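Local coordinates for protein giardin subunit alpha-1 (Giardia intestinalis, PDB 4EVF) that binds calcium and, in a calcium-dependent way, phosphatidylserine and other phospholipids, and takes part in parasite attachment and cytoskeletal remodelling, at residues V77-I82 and T115-K120; F95-I100 and R249-M254; S34-A39 and F71-E76; C137-K142 and Y215-A220. All coordinates share one frame; numbering follows the deposited sequence.

In the fold
From the N terminus, contact 3 closes first. It brings S34-A39 of helix 32-46 against the start of helix 74-87 and so joins the predicted annexin repeats 1 and 2. Contact 1 opens at the next residue, V77, and closes at the end of helix 104-118, within repeat 2. Contact 2 opens before contact 1 has closed, so the two cross; it reaches R249-M254 in repeat 4. Contact 4 opens and closes within that long span and joins repeats 2 and 3. R78 links contacts 1 and 2 through its NH2 bond to T98 O, while F96 packs on M140 and T216 between contacts 2 and 4.

Contact 1 of 4, residues V77-I82 and T115-K120; sequences VRAQHI and TRMFKK
M117 and F118 close the C-terminal end of helix 104-118 against A79 and Q80 of helix 74-87. Both helices belong to the predicted second repeat of the all-helical annexin fold, so this is packing inside one repeat. M117 is the main apolar partner. Its SD lies 3.8 Å from A79 CB. Its chain then bends (chi3 78°), which takes CE beside the end of Q80, and the two side chains cross at about a right angle. F118 comes in one residue later. The amide end of Q80 sits at the edge of its ring, with the amide and ring planes 74° apart. F118 CE1 also comes within 4.0 Å of A79 O. M117 helps to hold the ring from its own segment: M117 CB lies 3.6 Å above one face, offset toward the rim. No hydrogen bond crosses between the segments. Helix 104-118 stops here, and K119 follows with a positive phi of 55°. Just outside, R116 forms a salt bridge with E76, and A79 also touches Y114 and T110, about one and two turns before F118. The methyl of M117 also reaches back toward the start of helix 74-87, where M117 CE comes 3.5 Å from E76 O.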
# COMPACT_ATOMS: atom_id res chain seq x y z
N VAL A 77 -1.29 4.67 11.79
CA VAL A 77 -0.32 5.05 10.77
C VAL A 77 -1.04 5.41 9.47
O VAL A 77 -0.90 6.52 8.97
CB VAL A 77 0.70 3.92 10.52
CG1 VAL A 77 1.58 4.24 9.30
CG2 VAL A 77 1.57 3.70 11.76
N ARG A 78 -1.81 4.46 8.94
CA ARG A 78 -2.55 4.69 7.70
C ARG A 78 -3.49 5.90 7.79
O ARG A 78 -3.54 6.73 6.87
CB ARG A 78 -3.31 3.43 7.26
CG ARG A 78 -3.92 3.53 5.86
CD ARG A 78 -4.73 2.28 5.46
NE ARG A 78 -3.92 1.06 5.32
CZ ARG A 78 -3.23 0.75 4.23
NH1 ARG A 78 -2.53 -0.38 4.17
NH2 ARG A 78 -3.22 1.58 3.19
N ALA A 79 -4.22 6.02 8.89
CA ALA A 79 -5.13 7.15 9.08
C ALA A 79 -4.40 8.49 9.01
O ALA A 79 -4.90 9.44 8.41
CB ALA A 79 -5.86 7.03 10.41
N GLN A 80 -3.23 8.57 9.64
CA GLN A 80 -2.45 9.81 9.66
C GLN A 80 -1.89 10.14 8.26
O GLN A 80 -1.86 11.31 7.85
CB GLN A 80 -1.31 9.73 10.69
CG GLN A 80 -0.43 10.98 10.75
CD GLN A 80 -1.16 12.18 11.29
OE1 GLN A 80 -1.25 13.23 10.63
NE2 GLN A 80 -1.67 12.06 12.51
N HIS A 81 -1.46 9.11 7.54
CA HIS A 81 -1.04 9.27 6.14
C HIS A 81 -2.16 9.88 5.31
O HIS A 81 -1.94 10.77 4.48
CB HIS A 81 -0.63 7.93 5.54
CG HIS A 81 0.71 7.44 5.98
ND1 HIS A 81 1.77 8.28 6.25
CD2 HIS A 81 1.17 6.18 6.17
CE1 HIS A 81 2.82 7.56 6.60
NE2 HIS A 81 2.48 6.28 6.56
N ILE A 82 -3.37 9.37 5.51
CA ILE A 82 -4.55 9.87 4.80
C ILE A 82 -4.89 11.32 5.16
O ILE A 82 -5.24 12.13 4.30
CB ILE A 82 -5.77 8.95 5.04
CG1 ILE A 82 -5.52 7.58 4.40
CG2 ILE A 82 -7.04 9.59 4.52
CD1 ILE A 82 -6.65 6.58 4.62
N THR A 115 -11.61 8.27 13.07
CA THR A 115 -12.60 8.90 13.94
C THR A 115 -12.01 9.19 15.31
O THR A 115 -12.24 10.25 15.89
CB THR A 115 -13.85 8.04 14.07
OG1 THR A 115 -14.50 7.98 12.79
CG2 THR A 115 -14.82 8.63 15.08
N ARG A 116 -11.24 8.24 15.82
CA ARG A 116 -10.65 8.39 17.14
C ARG A 116 -9.65 9.54 17.15
O ARG A 116 -9.58 10.30 18.12
CB ARG A 116 -9.95 7.09 17.54
CG ARG A 116 -9.88 6.86 19.04
CD ARG A 116 -9.42 5.44 19.33
NE ARG A 116 -8.22 5.13 18.57
CZ ARG A 116 -8.14 4.20 17.61
NH1 ARG A 116 -9.20 3.46 17.31
NH2 ARG A 116 -6.99 4.02 16.98
N MET A 117 -8.90 9.68 16.07
CA MET A 117 -7.80 10.64 16.01
C MET A 117 -8.26 12.06 15.67
O MET A 117 -7.70 13.04 16.17
CB MET A 117 -6.75 10.16 14.99
CG MET A 117 -6.13 8.79 15.32
SD MET A 117 -5.12 8.05 14.00
CE MET A 117 -3.58 8.97 14.16
N PHE A 118 -9.27 12.18 14.81
CA PHE A 118 -9.63 13.50 14.28
C PHE A 118 -11.09 13.88 14.51
O PHE A 118 -11.50 14.99 14.19
CB PHE A 118 -9.31 13.57 12.78
CG PHE A 118 -7.93 13.07 12.45
CD1 PHE A 118 -7.76 11.82 11.86
CD2 PHE A 118 -6.81 13.83 12.73
CE1 PHE A 118 -6.50 11.35 11.55
CE2 PHE A 118 -5.54 13.37 12.43
CZ PHE A 118 -5.38 12.12 11.84
N LYS A 119 -11.87 12.95 15.07
CA LYS A 119 -13.28 13.20 15.37
C LYS A 119 -14.02 13.66 14.12
O LYS A 119 -14.87 14.55 14.18
CB LYS A 119 -13.43 14.22 16.50
CG LYS A 119 -13.41 13.64 17.92
CD LYS A 119 -12.17 12.80 18.19
CE LYS A 119 -12.05 12.42 19.66
NZ LYS A 119 -13.36 11.97 20.24
N LYS A 120 -13.68 13.04 12.99
CA LYS A 120 -14.33 13.31 11.71
C LYS A 120 -14.47 11.98 10.97
O LYS A 120 -13.69 11.05 11.22
CB LYS A 120 -13.49 14.27 10.86
CG LYS A 120 -13.13 15.59 11.56

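Contact 2 of 4, residues F95-I100 and R249-M254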
# COMPACT_ATOMS: atom_id res chain seq x y z
N PHE A 95 -2.65 8.84 -2.03
CA PHE A 95 -3.97 8.22 -2.17
C PHE A 95 -3.83 6.76 -2.62
O PHE A 95 -4.46 5.86 -2.04
CB PHE A 95 -4.85 8.97 -3.19
CG PHE A 95 -5.39 10.30 -2.71
CD1 PHE A 95 -5.25 10.69 -1.39
CD2 PHE A 95 -6.04 11.16 -3.59
CE1 PHE A 95 -5.74 11.92 -0.94
CE2 PHE A 95 -6.55 12.38 -3.16
CZ PHE A 95 -6.39 12.76 -1.83
N PHE A 96 -3.03 6.53 -3.66
CA PHE A 96 -2.83 5.16 -4.17
C PHE A 96 -2.29 4.26 -3.07
O PHE A 96 -2.76 3.12 -2.89
CB PHE A 96 -1.88 5.13 -5.39
CG PHE A 96 -2.31 6.01 -6.52
CD1 PHE A 96 -3.65 6.24 -6.78
CD2 PHE A 96 -1.36 6.64 -7.33
CE1 PHE A 96 -4.05 7.07 -7.82
CE2 PHE A 96 -1.75 7.47 -8.37
CZ PHE A 96 -3.09 7.68 -8.62
N ASP A 97 -1.29 4.76 -2.34
CA ASP A 97 -0.62 3.99 -1.29
C ASP A 97 -1.55 3.64 -0.13
O ASP A 97 -1.42 2.57 0.44
CB ASP A 97 0.60 4.74 -0.75
CG ASP A 97 1.59 5.12 -1.84
OD1 ASP A 97 1.46 4.60 -2.97
OD2 ASP A 97 2.50 5.94 -1.56
N THR A 98 -2.46 4.54 0.21
CA THR A 98 -3.25 4.45 1.44
C THR A 98 -4.65 3.85 1.23
O THR A 98 -5.17 3.13 2.09
CB THR A 98 -3.37 5.83 2.14
OG1 THR A 98 -3.96 6.79 1.25
CG2 THR A 98 -2.01 6.35 2.59
N VAL A 99 -5.26 4.13 0.07
CA VAL A 99 -6.62 3.71 -0.21
C VAL A 99 -6.66 2.43 -1.06
O VAL A 99 -7.45 1.52 -0.79
CB VAL A 99 -7.42 4.84 -0.95
CG1 VAL A 99 -8.76 4.34 -1.45
CG2 VAL A 99 -7.61 6.04 -0.04
N ILE A 100 -5.80 2.34 -2.07
CA ILE A 100 -5.86 1.21 -2.99
C ILE A 100 -5.05 -0.00 -2.54
O ILE A 100 -5.50 -1.14 -2.66
CB ILE A 100 -5.46 1.61 -4.42
CG1 ILE A 100 -6.29 2.81 -4.88
CG2 ILE A 100 -5.66 0.42 -5.36
CD1 ILE A 100 -5.97 3.29 -6.29
N ARG A 249 8.21 4.82 2.55
CA ARG A 249 7.89 4.81 3.97
C ARG A 249 6.42 4.47 4.20
O ARG A 249 6.08 3.69 5.10
CB ARG A 249 8.23 6.15 4.63
CG ARG A 249 7.78 6.20 6.09
CD ARG A 249 7.18 7.55 6.45
NE ARG A 249 6.36 7.47 7.66
CZ ARG A 249 5.85 8.52 8.29
NH1 ARG A 249 6.10 9.74 7.84
NH2 ARG A 249 5.11 8.35 9.38
N ARG A 250 5.54 5.05 3.38
CA ARG A 250 4.13 4.72 3.48
C ARG A 250 3.90 3.22 3.27
O ARG A 250 3.43 2.55 4.18
CB ARG A 250 3.29 5.55 2.50
CG ARG A 250 3.22 7.03 2.88
CD ARG A 250 2.20 7.78 2.03
NE ARG A 250 2.53 7.73 0.61
CZ ARG A 250 3.16 8.71 -0.05
NH1 ARG A 250 3.51 9.82 0.58
NH2 ARG A 250 3.40 8.58 -1.35
N ILE A 251 4.27 2.69 2.11
CA ILE A 251 3.92 1.30 1.80
C ILE A 251 4.72 0.27 2.60
O ILE A 251 4.19 -0.79 2.95
CB ILE A 251 3.96 1.00 0.28
CG1 ILE A 251 5.39 0.80 -0.23
CG2 ILE A 251 3.27 2.09 -0.53
CD1 ILE A 251 5.46 0.72 -1.75
N THR A 252 5.98 0.57 2.91
CA THR A 252 6.77 -0.36 3.72
C THR A 252 6.26 -0.38 5.17
O THR A 252 6.08 -1.44 5.75
CB THR A 252 8.27 -0.04 3.67
OG1 THR A 252 8.66 0.16 2.30
CG2 THR A 252 9.08 -1.18 4.25
N GLY A 253 6.01 0.81 5.72
CA GLY A 253 5.55 0.95 7.10
C GLY A 253 4.19 0.32 7.38
O GLY A 253 3.96 -0.22 8.46
N MET A 254 3.30 0.37 6.39
CA MET A 254 1.94 -0.15 6.54
C MET A 254 1.77 -1.60 6.09
O MET A 254 0.90 -2.30 6.60
CB MET A 254 0.95 0.69 5.72
CG MET A 254 0.65 2.07 6.26
SD MET A 254 -0.53 2.95 5.23
CE MET A 254 0.24 2.88 3.61
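D97 and R250 form a salt bridge deep in the annexin fold; the centre of this contact lies about 4 Å from the centre of the chain. It joins helix 92-100 of the predicted second repeat to helix 245-255 of the fourth. R250 turns one edge of its guanidinium to the acid. NE and NH2 both donate to the same oxygen: R250 NE to D97 OD2 is 2.8 Å, and R250 NH2 to D97 OD2 is also 2.8 Å. Both bonds are bent, with N-H...O angles of 145° and 143°. The exact place of OD2 is less sure, so the fine geometry is doubtful. The carboxylate and guanidinium planes are 26° apart. I251 CG2 packs on the acid, 3.7 Å from D97 CG. One turn on, M254 CE lies 3.6 Å from D97 O and also lies near T98 CG2. Just before segment 249-254, R247 makes a salt bridge to D97 OD1, so the carboxylate has two arginine partners. T98 OG1 bonds back to A94 O in its own helix. A buried charged cluster between repeats 2 and 4 is consistent with the polar central channel known in annexins. The backbones come close here, with D97 CA 6.1 Å from I251 CA.

Contact 3 of 4, residues S34-A39 and F71-E76; sequences SREKIA and FSDRHE
The linker between the first two predicted annexin repeats, with the N-terminal cap of helix 74-87, packs here on helix 32-46. F71 makes the apolar half of the contact. R35 passes its aliphatic part by the ring, with R35 CG 3.7 Å from F71 CE1, and the guanidinium stands almost perpendicular to the ring, 88° between planes. A39 CB meets the backbone at F71 O. The polar end of R35 is held elsewhere: NE donates to L70 O, and water 1 lies in plane at the guanidinium edge.

E36 makes the polar half. Its chain is extended beyond CG, and E36 OE2 reaches R74 NH1 at 3.3 Å in a salt bridge. Water 2 reinforces the pair. It donates to E36 OE2 at 2.8 Å and accepts from both N and NH1 of R74. Water 3 donates to E36 OE2 and to D73 OD1, 2.7 Å from the latter. The two acids are 4.0 Å apart between E36 OE2 and D73 OD1, so this water probably eases their repulsion. D73 is the N-cap. Its other oxygen takes the bond from H75 N, 2.9 Å to D73 OD2, and a weak one from E76 N. H75 CE1 lies over the centre of one face of the R74 guanidinium.

D106 accepts from both R74 NE and H75 NE2, which fixes the pair toward helix 104-118. F71 lies between helix 32-46, L11 of helix 4-16, and L50 and I54 of helix 50-57.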
# COMPACT_ATOMS: atom_id res chain seq x y z
N SER A 34 2.56 -9.58 14.96
CA SER A 34 3.66 -10.02 15.83
C SER A 34 4.42 -8.83 16.38
O SER A 34 4.78 -8.79 17.56
CB SER A 34 4.62 -10.96 15.10
OG SER A 34 4.04 -12.22 14.80
N ARG A 35 4.69 -7.84 15.54
CA ARG A 35 5.34 -6.63 16.03
C ARG A 35 4.51 -5.88 17.08
O ARG A 35 5.08 -5.21 17.95
CB ARG A 35 5.75 -5.72 14.87
CG ARG A 35 6.86 -6.33 14.03
CD ARG A 35 7.35 -5.33 12.99
NE ARG A 35 6.23 -4.61 12.40
CZ ARG A 35 5.77 -4.81 11.18
NH1 ARG A 35 6.36 -5.72 10.41
NH2 ARG A 35 4.75 -4.11 10.72
N GLU A 36 3.19 -5.99 17.01
CA GLU A 36 2.32 -5.44 18.07
C GLU A 36 2.57 -6.13 19.42
O GLU A 36 2.66 -5.47 20.46
CB GLU A 36 0.85 -5.54 17.70
CG GLU A 36 0.46 -4.77 16.43
CD GLU A 36 -1.04 -4.81 16.16
OE1 GLU A 36 -1.67 -5.86 16.42
OE2 GLU A 36 -1.60 -3.78 15.72
N LYS A 37 2.66 -7.46 19.41
CA LYS A 37 3.01 -8.22 20.61
C LYS A 37 4.35 -7.77 21.16
O LYS A 37 4.49 -7.52 22.37
CB LYS A 37 3.07 -9.72 20.31
CG LYS A 37 1.74 -10.38 20.04
CD LYS A 37 1.84 -11.91 20.07
CE LYS A 37 2.57 -12.46 18.85
NZ LYS A 37 2.57 -13.96 18.79
N ILE A 38 5.34 -7.64 20.28
CA ILE A 38 6.68 -7.24 20.68
C ILE A 38 6.67 -5.85 21.32
O ILE A 38 7.33 -5.63 22.34
CB ILE A 38 7.65 -7.26 19.47
CG1 ILE A 38 7.79 -8.68 18.92
CG2 ILE A 38 9.01 -6.68 19.88
CD1 ILE A 38 8.50 -8.77 17.56
N ALA A 39 5.92 -4.93 20.72
CA ALA A 39 5.83 -3.57 21.25
C ALA A 39 5.20 -3.57 22.64
O ALA A 39 5.56 -2.76 23.50
CB ALA A 39 5.01 -2.70 20.32
N PHE A 71 6.57 -0.31 14.39
CA PHE A 71 6.26 -0.70 15.77
C PHE A 71 5.13 0.12 16.36
O PHE A 71 4.88 0.13 17.59
CB PHE A 71 7.54 -0.71 16.62
CG PHE A 71 8.48 -1.82 16.24
CD1 PHE A 71 8.14 -3.14 16.51
CD2 PHE A 71 9.66 -1.56 15.56
CE1 PHE A 71 8.98 -4.17 16.15
CE2 PHE A 71 10.51 -2.59 15.20
CZ PHE A 71 10.18 -3.89 15.49
N SER A 72 4.41 0.78 15.45
CA SER A 72 3.21 1.52 15.80
C SER A 72 1.96 0.78 15.34
O SER A 72 2.06 -0.28 14.73
CB SER A 72 3.26 2.91 15.17
OG SER A 72 4.36 3.63 15.69
N ASP A 73 0.79 1.34 15.64
CA ASP A 73 -0.48 0.78 15.17
C ASP A 73 -0.67 1.15 13.70
O ASP A 73 -0.75 2.34 13.36
CB ASP A 73 -1.66 1.29 16.00
CG ASP A 73 -2.94 0.53 15.71
OD1 ASP A 73 -3.40 -0.26 16.57
OD2 ASP A 73 -3.49 0.71 14.61
N ARG A 74 -0.73 0.13 12.85
CA ARG A 74 -0.75 0.34 11.40
C ARG A 74 -2.01 1.03 10.90
O ARG A 74 -2.02 1.56 9.80
CB ARG A 74 -0.56 -0.99 10.67
CG ARG A 74 -1.74 -1.96 10.78
CD ARG A 74 -1.37 -3.35 10.24
NE ARG A 74 -2.48 -4.30 10.38
CZ ARG A 74 -2.75 -4.95 11.51
NH1 ARG A 74 -2.00 -4.74 12.58
NH2 ARG A 74 -3.77 -5.80 11.57
N HIS A 75 -3.07 1.03 11.72
CA HIS A 75 -4.31 1.70 11.36
C HIS A 75 -4.23 3.18 11.69
O HIS A 75 -4.70 4.02 10.92
CB HIS A 75 -5.50 1.03 12.05
CG HIS A 75 -5.56 -0.45 11.81
ND1 HIS A 75 -5.55 -1.37 12.84
CD2 HIS A 75 -5.59 -1.16 10.66
CE1 HIS A 75 -5.59 -2.59 12.33
NE2 HIS A 75 -5.61 -2.49 11.01
N GLU A 76 -3.59 3.50 12.82
CA GLU A 76 -3.29 4.90 13.15
C GLU A 76 -2.28 5.49 12.17
O GLU A 76 -2.37 6.66 11.79
CB GLU A 76 -2.76 5.03 14.57
CG GLU A 76 -3.83 4.87 15.62
CD GLU A 76 -3.27 4.84 17.03
OE1 GLU A 76 -2.04 5.00 17.20
OE2 GLU A 76 -4.07 4.66 17.98
O HOH W 1 2.98 -1.94 11.99
O HOH W 2 -0.24 -2.80 13.52
O HOH W 3 -1.37 -1.69 17.63

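Contact 4 of 4, residues C137-K142 and Y215-A220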
# COMPACT_ATOMS: atom_id res chain seq x y z
N CYS A 137 -12.07 9.87 -8.89
CA CYS A 137 -12.77 10.18 -7.65
C CYS A 137 -13.88 9.18 -7.41
O CYS A 137 -14.04 8.66 -6.30
CB CYS A 137 -13.38 11.58 -7.69
SG CYS A 137 -12.33 12.83 -8.45
N LEU A 138 -14.67 8.92 -8.45
CA LEU A 138 -15.82 8.03 -8.35
C LEU A 138 -15.40 6.60 -8.03
O LEU A 138 -16.04 5.91 -7.23
CB LEU A 138 -16.64 8.07 -9.64
CG LEU A 138 -17.30 9.41 -10.03
CD1 LEU A 138 -17.99 9.28 -11.37
CD2 LEU A 138 -18.29 9.85 -8.96
N LEU A 139 -14.32 6.14 -8.66
CA LEU A 139 -13.79 4.81 -8.35
C LEU A 139 -13.28 4.73 -6.92
O LEU A 139 -13.51 3.73 -6.25
CB LEU A 139 -12.70 4.38 -9.35
CG LEU A 139 -12.09 2.98 -9.15
CD1 LEU A 139 -13.14 1.87 -9.19
CD2 LEU A 139 -11.02 2.73 -10.21
N MET A 140 -12.59 5.77 -6.45
CA MET A 140 -12.06 5.74 -5.08
C MET A 140 -13.17 5.72 -4.04
O MET A 140 -13.07 5.03 -3.02
CB MET A 140 -11.08 6.88 -4.81
CG MET A 140 -9.70 6.63 -5.42
SD MET A 140 -8.46 7.82 -4.86
CE MET A 140 -7.10 7.45 -5.98
N GLU A 141 -14.24 6.45 -4.31
CA GLU A 141 -15.41 6.44 -3.42
C GLU A 141 -15.98 5.03 -3.29
O GLU A 141 -16.25 4.55 -2.19
CB GLU A 141 -16.49 7.37 -3.95
CG GLU A 141 -17.69 7.45 -3.03
CD GLU A 141 -18.73 8.44 -3.52
OE1 GLU A 141 -18.81 8.68 -4.74
OE2 GLU A 141 -19.47 8.97 -2.67
N LYS A 142 -16.16 4.36 -4.42
CA LYS A 142 -16.72 3.01 -4.43
C LYS A 142 -15.73 1.99 -3.87
O LYS A 142 -16.10 1.03 -3.20
CB LYS A 142 -17.14 2.64 -5.84
CG LYS A 142 -17.91 1.34 -5.95
CD LYS A 142 -19.23 1.56 -6.68
CE LYS A 142 -19.00 2.31 -7.97
NZ LYS A 142 -20.30 2.68 -8.60
N TYR A 215 -3.83 6.30 -13.65
CA TYR A 215 -3.10 5.67 -12.56
C TYR A 215 -4.03 5.02 -11.55
O TYR A 215 -3.70 3.98 -10.99
CB TYR A 215 -2.13 6.64 -11.89
CG TYR A 215 -1.00 6.99 -12.82
CD1 TYR A 215 -0.10 6.02 -13.23
CD2 TYR A 215 -0.87 8.28 -13.33
CE1 TYR A 215 0.92 6.32 -14.11
CE2 TYR A 215 0.15 8.60 -14.21
CZ TYR A 215 1.04 7.61 -14.59
OH TYR A 215 2.06 7.91 -15.46
N THR A 216 -5.19 5.63 -11.33
CA THR A 216 -6.15 5.07 -10.37
C THR A 216 -6.65 3.70 -10.84
O THR A 216 -6.64 2.73 -10.06
CB THR A 216 -7.35 6.01 -10.12
OG1 THR A 216 -6.90 7.24 -9.54
CG2 THR A 216 -8.36 5.36 -9.18
N PHE A 217 -7.09 3.62 -12.09
CA PHE A 217 -7.57 2.35 -12.65
C PHE A 217 -6.44 1.32 -12.81
O PHE A 217 -6.64 0.11 -12.65
CB PHE A 217 -8.31 2.57 -13.97
CG PHE A 217 -9.72 3.06 -13.81
CD1 PHE A 217 -9.98 4.40 -13.53
CD2 PHE A 217 -10.79 2.20 -13.94
CE1 PHE A 217 -11.27 4.87 -13.38
CE2 PHE A 217 -12.10 2.65 -13.78
CZ PHE A 217 -12.33 4.00 -13.51
N TYR A 218 -5.25 1.81 -13.14
CA TYR A 218 -4.09 0.95 -13.26
C TYR A 218 -3.72 0.34 -11.91
O TYR A 218 -3.43 -0.86 -11.81
CB TYR A 218 -2.90 1.74 -13.83
CG TYR A 218 -1.80 0.89 -14.44
CD1 TYR A 218 -2.09 -0.32 -15.05
CD2 TYR A 218 -0.48 1.30 -14.38
CE1 TYR A 218 -1.07 -1.10 -15.60
CE2 TYR A 218 0.54 0.54 -14.94
CZ TYR A 218 0.23 -0.66 -15.55
OH TYR A 218 1.25 -1.42 -16.09
N CYS A 219 -3.72 1.15 -10.85
CA CYS A 219 -3.43 0.63 -9.52
C CYS A 219 -4.51 -0.38 -9.12
O CYS A 219 -4.22 -1.44 -8.55
CB CYS A 219 -3.31 1.75 -8.49
SG CYS A 219 -1.74 2.71 -8.61
N ALA A 220 -5.77 -0.04 -9.41
CA ALA A 220 -6.91 -0.90 -9.09
C ALA A 220 -6.76 -2.28 -9.74
O ALA A 220 -7.00 -3.32 -9.12
CB ALA A 220 -8.19 -0.24 -9.54
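This is a buried, apolar helix-helix contact between the predicted second and third annexin repeats. Helix 135-145 meets helix 211-225 in the same general direction, with local axes 10.1 Å apart at 36°. L139 carries it. Its CG stands anti to the backbone N (chi1 -178°), and one methyl, CD2, is set squarely over the F217 ring. L139 CD2 is 3.5 Å from the centroid of F217 and only 3° off the ring normal, a CH-pi contact. All six ring carbons are nearly equidistant from that methyl. The same CD2 also touches T216 CG2 at 3.9 Å and A220 CB at 4.2 Å, so it fits among three residues of the other helix.

M140 adds a second point. Its chain runs extended beyond CG, and M140 CE comes 3.6 Å from T216 OG1 and 4.0 Å from T216 CG2. The hydroxyl of T216 is occupied in its own helix, bonded to T212 O.

Neighbours close the site. F96 of helix 92-100 packs on both M140 and T216. L139 also touches F178, and the F217 ring stacks with Y209.

No hydrogen bond crosses between the two segments. The repeats are held here by burial and by the close fit of methyl groups against each other and against the F217 ring, with T216 OG1 satisfied locally. This is consistent with the apolar pairing of repeats 2 and 3 known in annexins.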